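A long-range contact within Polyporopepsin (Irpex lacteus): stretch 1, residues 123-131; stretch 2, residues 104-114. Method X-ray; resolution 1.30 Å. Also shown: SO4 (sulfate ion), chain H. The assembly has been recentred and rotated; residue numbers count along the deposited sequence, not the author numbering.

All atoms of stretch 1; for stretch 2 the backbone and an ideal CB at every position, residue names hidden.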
# COMPACT_ATOMS: atom_id res chain seq x y z
N THR A 123 15.41 -8.97 -16.84
CA THR A 123 16.28 -8.07 -16.07
C THR A 123 15.42 -7.35 -14.94
O THR A 123 14.37 -6.82 -15.19
CB THR A 123 16.86 -7.04 -16.96
OG1 THR A 123 17.78 -7.75 -17.90
CG2 THR A 123 17.76 -6.01 -16.28
N SER A 124 16.03 -7.35 -13.78
CA SER A 124 15.39 -6.67 -12.62
C SER A 124 15.79 -5.22 -12.56
O SER A 124 16.80 -4.76 -13.17
CB SER A 124 15.85 -7.33 -11.36
OG SER A 124 17.18 -7.01 -11.07
N ILE A 125 15.02 -4.42 -11.81
CA ILE A 125 15.20 -2.96 -11.67
C ILE A 125 15.32 -2.68 -10.18
O ILE A 125 14.27 -2.52 -9.48
CB ILE A 125 14.07 -2.15 -12.25
CG1 ILE A 125 13.69 -2.61 -13.68
CG2 ILE A 125 14.45 -0.68 -12.25
CD1 ILE A 125 12.45 -1.93 -14.16
N PRO A 126 16.52 -2.61 -9.59
CA PRO A 126 16.70 -2.31 -8.17
C PRO A 126 15.80 -1.15 -7.74
O PRO A 126 15.73 -0.09 -8.38
CB PRO A 126 18.15 -2.01 -8.03
CG PRO A 126 18.83 -2.87 -9.10
CD PRO A 126 17.84 -2.84 -10.30
N THR A 127 15.14 -1.32 -6.58
CA THR A 127 14.18 -0.31 -6.14
C THR A 127 14.85 0.80 -5.42
O THR A 127 16.07 0.73 -5.09
CB THR A 127 13.16 -0.98 -5.20
OG1 THR A 127 13.85 -1.39 -4.00
CG2 THR A 127 12.49 -2.22 -5.82
N VAL A 128 14.11 1.85 -5.14
CA VAL A 128 14.68 2.95 -4.36
C VAL A 128 15.24 2.47 -3.07
O VAL A 128 16.35 2.90 -2.66
CB VAL A 128 13.66 4.10 -4.12
CG1 VAL A 128 13.34 4.78 -5.45
CG2 VAL A 128 12.38 3.66 -3.42
N THR A 129 14.57 1.53 -2.36
CA THR A 129 15.07 1.05 -1.08
C THR A 129 16.37 0.26 -1.27
O THR A 129 17.34 0.45 -0.54
CB THR A 129 14.02 0.14 -0.42
OG1 THR A 129 12.72 0.77 -0.58
CG2 THR A 129 14.30 -0.04 1.05
N ASP A 130 16.40 -0.63 -2.28
CA ASP A 130 17.60 -1.39 -2.59
C ASP A 130 18.79 -0.47 -2.89
O ASP A 130 19.88 -0.74 -2.41
CB ASP A 130 17.36 -2.27 -3.85
CG ASP A 130 16.47 -3.40 -3.62
OD1 ASP A 130 16.32 -3.88 -2.50
OD2 ASP A 130 15.90 -3.88 -4.67
N ASN A 131 18.58 0.58 -3.68
CA ASN A 131 19.66 1.48 -4.02
C ASN A 131 20.13 2.30 -2.86
O ASN A 131 21.36 2.52 -2.68
CB ASN A 131 19.28 2.38 -5.20
CG ASN A 131 19.29 1.64 -6.51
OD1 ASN A 131 20.09 0.73 -6.75
ND2 ASN A 131 18.36 2.02 -7.41
N UNK A 104 4.13 6.32 -9.52
CA UNK A 104 4.25 5.41 -8.37
C UNK A 104 5.68 5.45 -7.83
O UNK A 104 6.65 5.45 -8.62
CB UNK A 104 3.87 3.98 -8.76
N UNK A 105 5.78 5.41 -6.52
CA UNK A 105 7.03 5.09 -5.82
C UNK A 105 6.99 3.57 -5.52
O UNK A 105 6.18 3.15 -4.68
CB UNK A 105 7.19 5.92 -4.54
N UNK A 106 7.79 2.79 -6.25
CA UNK A 106 7.67 1.33 -6.22
C UNK A 106 8.56 0.75 -5.15
O UNK A 106 9.80 0.69 -5.28
CB UNK A 106 8.02 0.72 -7.58
N UNK A 107 7.94 0.39 -4.03
CA UNK A 107 8.65 -0.13 -2.82
C UNK A 107 8.25 -1.57 -2.49
O UNK A 107 8.61 -2.09 -1.44
CB UNK A 107 8.36 0.76 -1.61
N UNK A 108 7.62 -2.24 -3.45
CA UNK A 108 7.47 -3.69 -3.45
C UNK A 108 8.83 -4.34 -3.61
O UNK A 108 9.87 -3.69 -3.84
CB UNK A 108 6.52 -4.14 -4.56
N UNK A 109 8.88 -5.66 -3.51
CA UNK A 109 10.16 -6.41 -3.68
C UNK A 109 10.59 -6.34 -5.13
O UNK A 109 9.81 -6.38 -6.06
CB UNK A 109 10.02 -7.87 -3.25
N UNK A 110 11.94 -6.31 -5.32
CA UNK A 110 12.47 -6.14 -6.69
C UNK A 110 12.04 -7.23 -7.62
O UNK A 110 11.98 -6.95 -8.86
CB UNK A 110 14.00 -6.08 -6.67
N UNK A 111 11.70 -8.43 -7.17
CA UNK A 111 11.31 -9.49 -8.10
C UNK A 111 10.14 -9.14 -8.95
O UNK A 111 9.97 -9.70 -10.09
CB UNK A 111 10.99 -10.78 -7.33
N UNK A 112 9.26 -8.21 -8.57
CA UNK A 112 8.10 -7.82 -9.37
C UNK A 112 8.52 -7.10 -10.64
O UNK A 112 7.75 -6.97 -11.56
CB UNK A 112 7.16 -6.93 -8.55
N UNK A 113 9.73 -6.51 -10.63
CA UNK A 113 10.22 -5.77 -11.85
C UNK A 113 10.63 -6.67 -12.98
O UNK A 113 10.77 -6.17 -14.10
CB UNK A 113 11.42 -4.88 -11.49
N UNK A 114 10.89 -7.94 -12.70
CA UNK A 114 11.37 -8.88 -13.78
C UNK A 114 10.21 -9.09 -14.73
O UNK A 114 9.11 -9.52 -14.31
CB UNK A 114 11.85 -10.22 -13.22
S SO4 H . 17.46 -10.39 -20.68
O1 SO4 H . 16.79 -9.50 -19.68
O2 SO4 H . 17.10 -11.77 -20.53
O3 SO4 H . 17.34 -9.89 -22.29
O4 SO4 H . 19.09 -10.17 -20.50

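Position 104 lies beyond the reach of stretch 1, its ideal CB having nothing of that stretch within 5.5 Å, so the contact sets no preference; the residue is I104. At 105 the CB points sideways, and only a side chain with some length could approach the methyl groups of V128. Leucine, isoleucine or methionine would suit, and L105 brings its CD1 to 4.0 Å from V128 CG2.

At 106 the ideal CB points sideways and has nothing of stretch 1 within 5.5 Å, so several residues are conceivable. It is G106, which contributes through its backbone: G106 O lies 3.8 Å from T127 CB, and a water donates to G106 O (2.7 Å) and accepts from V128 N (3.1 Å), linking this strand to the start of the helix.

At 107 the ideal CB stands 4.5 Å from T129 OG1 and 5.3 Å from V128 CG2. A compact residue fits, either apolar to join the valine or hydroxylated to address the threonine. The residue is V107, with chi1 in the m well; its CG1 packs 3.7 Å from V128 CG2 and equally 3.7 Å from T129 OG1.

A CB at 108 would point away, and phi/psi of -66/174 are open to most residues. G108 serves by its carbonyl, G108 O lying 3.6 Å from T127 CG2, while a water bridges G108 O (2.7 Å) and T127 OG1 (2.8 Å). Position 109 also points away; its phi of -70° is compatible with proline, and P109 occupies it without touching stretch 1.

Position 110 faces stretch 1 squarely. Its ideal CB is 3.5 Å from D130 OD2, 4.2 Å from T127 CG2 and 4.5 Å from I125 O. The nearby carboxylate could favour a donor, but a small aliphatic group also fits beside the threonine methyl. V110 takes the aliphatic course, placing CG2 3.4 Å from I125 O and 4.0 Å from S124 CB.

Positions 111 and 112, pointing away and out of reach respectively, are unconstrained by this contact and hold D111 and L112.

The clearest demand comes at 113, whose ideal CB is 3.6 Å from I125 N. A short side chain bearing an acceptor, such as serine or threonine, could receive that amide. T113, chi1 p, does so: I125 N donates to T113 OG1 at 2.8 Å and 155°. The hydroxyl in turn donates to V110 O (2.7 Å from T113 OG1), thus joining the 3-10 turn to the loop.

At 114 the CA-to-CB bond points sideways, and the ideal CB is 4.7 Å from T123 O and 5.0 Å from S124 CA, leaving room for many residues. V114 lays its CG2 3.9 Å from S124 CB.

Stretch 2 (104-114) ILGVGPVDLTV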
# COMPACT_ATOMS: atom_id res chain seq x y z
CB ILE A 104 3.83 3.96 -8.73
CG1 ILE A 104 2.32 3.93 -8.93
CG2 ILE A 104 4.32 2.96 -7.68
CD1 ILE A 104 1.76 2.51 -9.26
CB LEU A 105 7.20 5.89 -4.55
CG LEU A 105 8.57 5.68 -3.85
CD1 LEU A 105 9.65 6.40 -4.62
CD2 LEU A 105 8.53 6.13 -2.44
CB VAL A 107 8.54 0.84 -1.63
CG1 VAL A 107 9.46 2.05 -1.83
CG2 VAL A 107 7.09 1.32 -1.40
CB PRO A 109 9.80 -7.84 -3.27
CG PRO A 109 8.54 -7.66 -2.44
CD PRO A 109 7.78 -6.59 -3.15
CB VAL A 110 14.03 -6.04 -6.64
CG1 VAL A 110 14.69 -7.29 -6.13
CG2 VAL A 110 14.60 -5.56 -7.99
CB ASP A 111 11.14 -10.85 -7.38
CG ASP A 111 9.98 -10.93 -6.42
OD1 ASP A 111 9.25 -9.97 -6.19
OD2 ASP A 111 9.75 -11.99 -5.80
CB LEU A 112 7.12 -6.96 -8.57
CG LEU A 112 6.49 -7.65 -7.35
CD1 LEU A 112 5.59 -6.66 -6.61
CD2 LEU A 112 5.68 -8.87 -7.72
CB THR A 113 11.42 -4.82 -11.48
OG1 THR A 113 12.53 -5.60 -11.11
CG2 THR A 113 11.05 -3.86 -10.34
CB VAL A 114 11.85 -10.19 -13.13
CG1 VAL A 114 12.20 -11.21 -14.25
CG2 VAL A 114 13.05 -9.92 -12.23
O HOH W 1 11.64 1.61 -7.02
O HOH W 2 11.16 -1.59 -0.26
O HOH W 3 12.15 -3.03 -2.50
O HOH W 4 13.66 -5.26 -3.21
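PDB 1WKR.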